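PDB 6TA8: tyrocidine synthase 2 from Brevibacillus parabrevis, which is a nonribosomal peptide synthetase, a large modular enzyme represented in this model by a condensation domain. Local coordinates for residues 134-147 with 157-169. Numbering follows the deposited sequence.
Sequences QSSIDLEHGPLVHV and HLLVAIHHLVVDG
Leu139 CD2 lies over one face of the His163 ring, 4.1 Å from the centroid of the imidazole and almost exactly on the ring normal: a CH-pi contact. The ring is put there by chi1 of -161°, which turns CG anti to the backbone N. Its rotation is then fixed at both nitrogens: ND1 accepts the N-H of Leu165, and NE2 is hydrogen-bonded to the carbonyl O of Arg52. CG2 of Ile137 approaches the ring obliquely, near CD2 of His163, and CD1 of Ile137 reaches the backbone N of His163 at 3.8 Å. The same methyl of Leu139, CD2, also meets Leu165 CD1 at 4.0 Å, and Leu144 CD1 rests 3.9 Å from Val166 CG1. On this side strand 145-152 begins and strand 155-163 ends, the two antiparallel arms of a beta hairpin in a mixed sheet of the condensation domain. His146 and Ala161 form the hydrogen-bonded pair: His146 N to Ala161 O and Ala161 N to His146 O are both 2.9 Å; the bond from His163 N to Leu144 O is weak. On one face of the sheet Val145 and Ile162 lie side by side, and Val147 CG1 reaches Leu158 CD1 at 3.7 Å; Trp172 and Leu175 of helix 169-187 cover Ile162. On the other face the flat amide of Gln134 lies against Ala161 CB, while its NE2 is hydrogen-bonded to Thr407 O. All this is tightly buried, whereas the turn 140-143 swings clear of the second strand toward solvent. There, exposed His141 uses ND1 to bind the syn lone pair of Asp138 OD2 at 2.7 Å, close to the ring plane.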
loop_
_atom_site.group_PDB
_atom_site.type_symbol
_atom_site.label_atom_id
_atom_site.label_comp_id
_atom_site.label_asym_id
_atom_site.label_seq_id
_atom_site.Cartn_x
_atom_site.Cartn_y
_atom_site.Cartn_z
ATOM N N GLN A 134 -8.191 -14.292 8.503
ATOM C CA GLN A 134 -7.203 -13.220 8.458
ATOM C C GLN A 134 -6.119 -13.402 9.514
ATOM O O GLN A 134 -4.983 -12.954 9.314
ATOM C CB GLN A 134 -7.886 -11.866 8.646
ATOM C CG GLN A 134 -8.815 -11.466 7.519
ATOM C CD GLN A 134 -8.098 -10.733 6.407
ATOM O OE1 GLN A 134 -6.902 -10.461 6.496
ATOM N NE2 GLN A 134 -8.831 -10.402 5.352
ATOM N N SER A 135 -6.442 -14.048 10.631
ATOM C CA SER A 135 -5.535 -14.158 11.765
ATOM C C SER A 135 -4.859 -15.520 11.858
ATOM O O SER A 135 -4.229 -15.815 12.878
ATOM C CB SER A 135 -6.284 -13.863 13.066
ATOM O OG SER A 135 -7.250 -14.865 13.337
ATOM N N SER A 136 -4.966 -16.349 10.823
ATOM C CA SER A 136 -4.434 -17.706 10.842
ATOM C C SER A 136 -3.339 -17.889 9.796
ATOM O O SER A 136 -3.227 -18.943 9.167
ATOM C CB SER A 136 -5.549 -18.727 10.635
ATOM O OG SER A 136 -6.198 -18.530 9.391
ATOM N N ILE A 137 -2.513 -16.866 9.600
ATOM C CA ILE A 137 -1.408 -16.935 8.652
ATOM C C ILE A 137 -0.153 -17.382 9.390
ATOM O O ILE A 137 0.241 -16.775 10.393
ATOM C CB ILE A 137 -1.189 -15.580 7.958
ATOM C CG1 ILE A 137 -2.297 -15.322 6.936
ATOM C CG2 ILE A 137 0.179 -15.531 7.288
ATOM C CD1 ILE A 137 -2.046 -14.116 6.056
ATOM N N ASP A 138 0.471 -18.450 8.900
ATOM C CA ASP A 138 1.717 -18.954 9.463
ATOM C C ASP A 138 2.887 -18.351 8.695
ATOM O O ASP A 138 3.052 -18.614 7.500
ATOM C CB ASP A 138 1.755 -20.480 9.405
ATOM C CG ASP A 138 2.983 -21.060 10.078
ATOM O OD1 ASP A 138 3.649 -20.330 10.843
ATOM O OD2 ASP A 138 3.283 -22.248 9.842
ATOM N N LEU A 139 3.699 -17.546 9.381
ATOM C CA LEU A 139 4.795 -16.859 8.709
ATOM C C LEU A 139 6.030 -17.739 8.558
ATOM O O LEU A 139 6.783 -17.577 7.591
ATOM C CB LEU A 139 5.158 -15.581 9.468
ATOM C CG LEU A 139 4.652 -14.270 8.865
ATOM C CD1 LEU A 139 5.073 -13.084 9.721
ATOM C CD2 LEU A 139 5.155 -14.111 7.440
ATOM N N GLU A 140 6.258 -18.670 9.488
ATOM C CA GLU A 140 7.478 -19.470 9.438
ATOM C C GLU A 140 7.363 -20.647 8.478
ATOM O O GLU A 140 8.350 -21.003 7.823
ATOM C CB GLU A 140 7.841 -19.969 10.838
ATOM C CG GLU A 140 9.166 -20.720 10.892
ATOM C CD GLU A 140 9.779 -20.739 12.278
ATOM O OE1 GLU A 140 11.007 -20.942 12.382
ATOM O OE2 GLU A 140 9.036 -20.556 13.264
ATOM N N HIS A 141 6.184 -21.258 8.373
ATOM C CA HIS A 141 6.001 -22.423 7.521
ATOM C C HIS A 141 5.090 -22.169 6.330
ATOM O O HIS A 141 5.035 -23.012 5.426
ATOM C CB HIS A 141 5.445 -23.597 8.343
ATOM C CG HIS A 141 6.107 -23.768 9.677
ATOM N ND1 HIS A 141 5.469 -23.492 10.866
ATOM C CD2 HIS A 141 7.352 -24.189 10.007
ATOM C CE1 HIS A 141 6.290 -23.735 11.871
ATOM N NE2 HIS A 141 7.440 -24.160 11.377
ATOM N N GLY A 142 4.382 -21.044 6.296
ATOM C CA GLY A 142 3.487 -20.743 5.205
ATOM C C GLY A 142 2.247 -21.613 5.229
ATOM O O GLY A 142 2.039 -22.412 6.148
ATOM N N PRO A 143 1.387 -21.471 4.209
ATOM C CA PRO A 143 1.549 -20.506 3.118
ATOM C C PRO A 143 1.006 -19.122 3.470
ATOM O O PRO A 143 0.179 -18.996 4.372
ATOM C CB PRO A 143 0.741 -21.134 1.984
ATOM C CG PRO A 143 -0.350 -21.866 2.687
ATOM C CD PRO A 143 0.238 -22.366 3.985
ATOM N N LEU A 144 1.470 -18.096 2.760
ATOM C CA LEU A 144 1.051 -16.725 3.016
ATOM C C LEU A 144 -0.218 -16.338 2.270
ATOM O O LEU A 144 -0.707 -15.218 2.452
ATOM C CB LEU A 144 2.176 -15.753 2.652
ATOM C CG LEU A 144 3.492 -15.928 3.412
ATOM C CD1 LEU A 144 4.477 -14.833 3.034
ATOM C CD2 LEU A 144 3.246 -15.941 4.911
ATOM N N VAL A 145 -0.767 -17.228 1.446
ATOM C CA VAL A 145 -1.960 -16.949 0.653
ATOM C C VAL A 145 -3.110 -17.784 1.203
ATOM O O VAL A 145 -3.017 -19.017 1.265
ATOM C CB VAL A 145 -1.730 -17.243 -0.836
ATOM C CG1 VAL A 145 -2.965 -16.881 -1.645
ATOM C CG2 VAL A 145 -0.510 -16.488 -1.343
ATOM N N HIS A 146 -4.191 -17.115 1.596
ATOM C CA HIS A 146 -5.404 -17.768 2.079
ATOM C C HIS A 146 -6.550 -17.417 1.141
ATOM O O HIS A 146 -6.839 -16.235 0.926
ATOM C CB HIS A 146 -5.734 -17.337 3.511
ATOM C CG HIS A 146 -4.911 -18.024 4.555
ATOM N ND1 HIS A 146 -3.591 -18.368 4.357
ATOM C CD2 HIS A 146 -5.219 -18.425 5.811
ATOM C CE1 HIS A 146 -3.124 -18.956 5.443
ATOM N NE2 HIS A 146 -4.091 -19.002 6.341
ATOM N N VAL A 147 -7.199 -18.438 0.588
ATOM C CA VAL A 147 -8.325 -18.263 -0.323
ATOM C C VAL A 147 -9.561 -18.871 0.323
ATOM O O VAL A 147 -9.535 -20.030 0.754
ATOM C CB VAL A 147 -8.051 -18.904 -1.696
ATOM C CG1 VAL A 147 -9.164 -18.562 -2.673
ATOM C CG2 VAL A 147 -6.703 -18.446 -2.236
ATOM N N HIS A 157 -18.978 -15.551 -2.893
ATOM C CA HIS A 157 -17.986 -14.567 -2.479
ATOM C C HIS A 157 -16.636 -15.254 -2.322
ATOM O O HIS A 157 -16.549 -16.333 -1.728
ATOM C CB HIS A 157 -18.394 -13.896 -1.166
ATOM C CG HIS A 157 -19.712 -13.190 -1.231
ATOM N ND1 HIS A 157 -19.837 -11.886 -1.661
ATOM C CD2 HIS A 157 -20.963 -13.603 -0.918
ATOM C CE1 HIS A 157 -21.108 -11.528 -1.612
ATOM N NE2 HIS A 157 -21.812 -12.551 -1.163
ATOM N N LEU A 158 -15.588 -14.629 -2.855
ATOM C CA LEU A 158 -14.240 -15.187 -2.829
ATOM C C LEU A 158 -13.318 -14.212 -2.107
ATOM O O LEU A 158 -13.086 -13.098 -2.589
ATOM C CB LEU A 158 -13.736 -15.473 -4.242
ATOM C CG LEU A 158 -12.428 -16.263 -4.329
ATOM C CD1 LEU A 158 -12.615 -17.672 -3.785
ATOM C CD2 LEU A 158 -11.910 -16.298 -5.758
ATOM N N LEU A 159 -12.795 -14.633 -0.960
ATOM C CA LEU A 159 -11.862 -13.836 -0.176
ATOM C C LEU A 159 -10.440 -14.296 -0.462
ATOM O O LEU A 159 -10.162 -15.500 -0.471
ATOM C CB LEU A 159 -12.166 -13.957 1.318
ATOM C CG LEU A 159 -11.159 -13.329 2.283
ATOM C CD1 LEU A 159 -11.108 -11.820 2.104
ATOM C CD2 LEU A 159 -11.500 -13.690 3.719
ATOM N N VAL A 160 -9.546 -13.340 -0.702
ATOM C CA VAL A 160 -8.140 -13.614 -0.990
ATOM C C VAL A 160 -7.317 -12.738 -0.054
ATOM O O VAL A 160 -7.162 -11.536 -0.294
ATOM C CB VAL A 160 -7.778 -13.349 -2.455
ATOM C CG1 VAL A 160 -6.305 -13.640 -2.695
ATOM C CG2 VAL A 160 -8.649 -14.184 -3.383
ATOM N N ALA A 161 -6.785 -13.334 1.010
ATOM C CA ALA A 161 -5.990 -12.623 2.003
ATOM C C ALA A 161 -4.537 -13.066 1.903
ATOM O O ALA A 161 -4.246 -14.266 1.937
ATOM C CB ALA A 161 -6.524 -12.869 3.414
ATOM N N ILE A 162 -3.633 -12.097 1.776
ATOM C CA ILE A 162 -2.205 -12.356 1.644
ATOM C C ILE A 162 -1.457 -11.450 2.610
ATOM O O ILE A 162 -1.775 -10.262 2.731
ATOM C CB ILE A 162 -1.709 -12.127 0.200
ATOM C CG1 ILE A 162 -2.589 -12.879 -0.800
ATOM C CG2 ILE A 162 -0.262 -12.561 0.057
ATOM C CD1 ILE A 162 -2.195 -12.653 -2.237
ATOM N N HIS A 163 -0.463 -12.013 3.295
ATOM C CA HIS A 163 0.368 -11.223 4.194
ATOM C C HIS A 163 1.063 -10.106 3.424
ATOM O O HIS A 163 1.532 -10.302 2.300
ATOM C CB HIS A 163 1.401 -12.115 4.881
ATOM C CG HIS A 163 1.979 -11.520 6.127
ATOM N ND1 HIS A 163 3.057 -10.660 6.111
ATOM C CD2 HIS A 163 1.630 -11.662 7.428
ATOM C CE1 HIS A 163 3.345 -10.298 7.349
ATOM N NE2 HIS A 163 2.496 -10.892 8.167
ATOM N N HIS A 164 1.129 -8.926 4.043
ATOM C CA HIS A 164 1.643 -7.734 3.377
ATOM C C HIS A 164 3.121 -7.834 3.018
ATOM O O HIS A 164 3.621 -6.966 2.295
ATOM C CB HIS A 164 1.412 -6.509 4.261
ATOM C CG HIS A 164 1.330 -5.220 3.503
ATOM N ND1 HIS A 164 1.759 -5.093 2.199
ATOM C CD2 HIS A 164 0.866 -4.001 3.867
ATOM C CE1 HIS A 164 1.562 -3.853 1.792
ATOM N NE2 HIS A 164 1.022 -3.169 2.785
ATOM N N LEU A 165 3.826 -8.861 3.492
ATOM C CA LEU A 165 5.260 -8.961 3.255
ATOM C C LEU A 165 5.610 -9.353 1.825
ATOM O O LEU A 165 6.794 -9.320 1.473
ATOM C CB LEU A 165 5.880 -9.969 4.225
ATOM C CG LEU A 165 6.386 -9.420 5.559
ATOM C CD1 LEU A 165 6.830 -10.559 6.464
ATOM C CD2 LEU A 165 7.524 -8.434 5.335
ATOM N N VAL A 166 4.629 -9.716 0.998
ATOM C CA VAL A 166 4.916 -10.233 -0.338
ATOM C C VAL A 166 3.990 -9.619 -1.382
ATOM O O VAL A 166 3.968 -10.064 -2.535
ATOM C CB VAL A 166 4.809 -11.770 -0.366
ATOM C CG1 VAL A 166 5.966 -12.407 0.389
ATOM C CG2 VAL A 166 3.475 -12.221 0.211
ATOM N N VAL A 167 3.219 -8.600 -0.998
ATOM C CA VAL A 167 2.264 -7.966 -1.901
ATOM C C VAL A 167 2.192 -6.477 -1.598
ATOM O O VAL A 167 2.470 -6.032 -0.482
ATOM C CB VAL A 167 0.846 -8.582 -1.798
ATOM C CG1 VAL A 167 0.772 -9.912 -2.534
ATOM C CG2 VAL A 167 0.441 -8.738 -0.342
ATOM N N ASP A 168 1.803 -5.704 -2.608
ATOM C CA ASP A 168 1.500 -4.288 -2.443
ATOM C C ASP A 168 0.391 -3.923 -3.428
ATOM O O ASP A 168 -0.219 -4.797 -4.049
ATOM C CB ASP A 168 2.760 -3.428 -2.613
ATOM C CG ASP A 168 3.430 -3.614 -3.966
ATOM O OD1 ASP A 168 2.940 -4.410 -4.791
ATOM O OD2 ASP A 168 4.463 -2.952 -4.202
ATOM N N GLY A 169 0.138 -2.621 -3.574
ATOM C CA GLY A 169 -0.977 -2.179 -4.401
ATOM C C GLY A 169 -0.853 -2.616 -5.849
ATOM O O GLY A 169 -1.806 -3.128 -6.440
#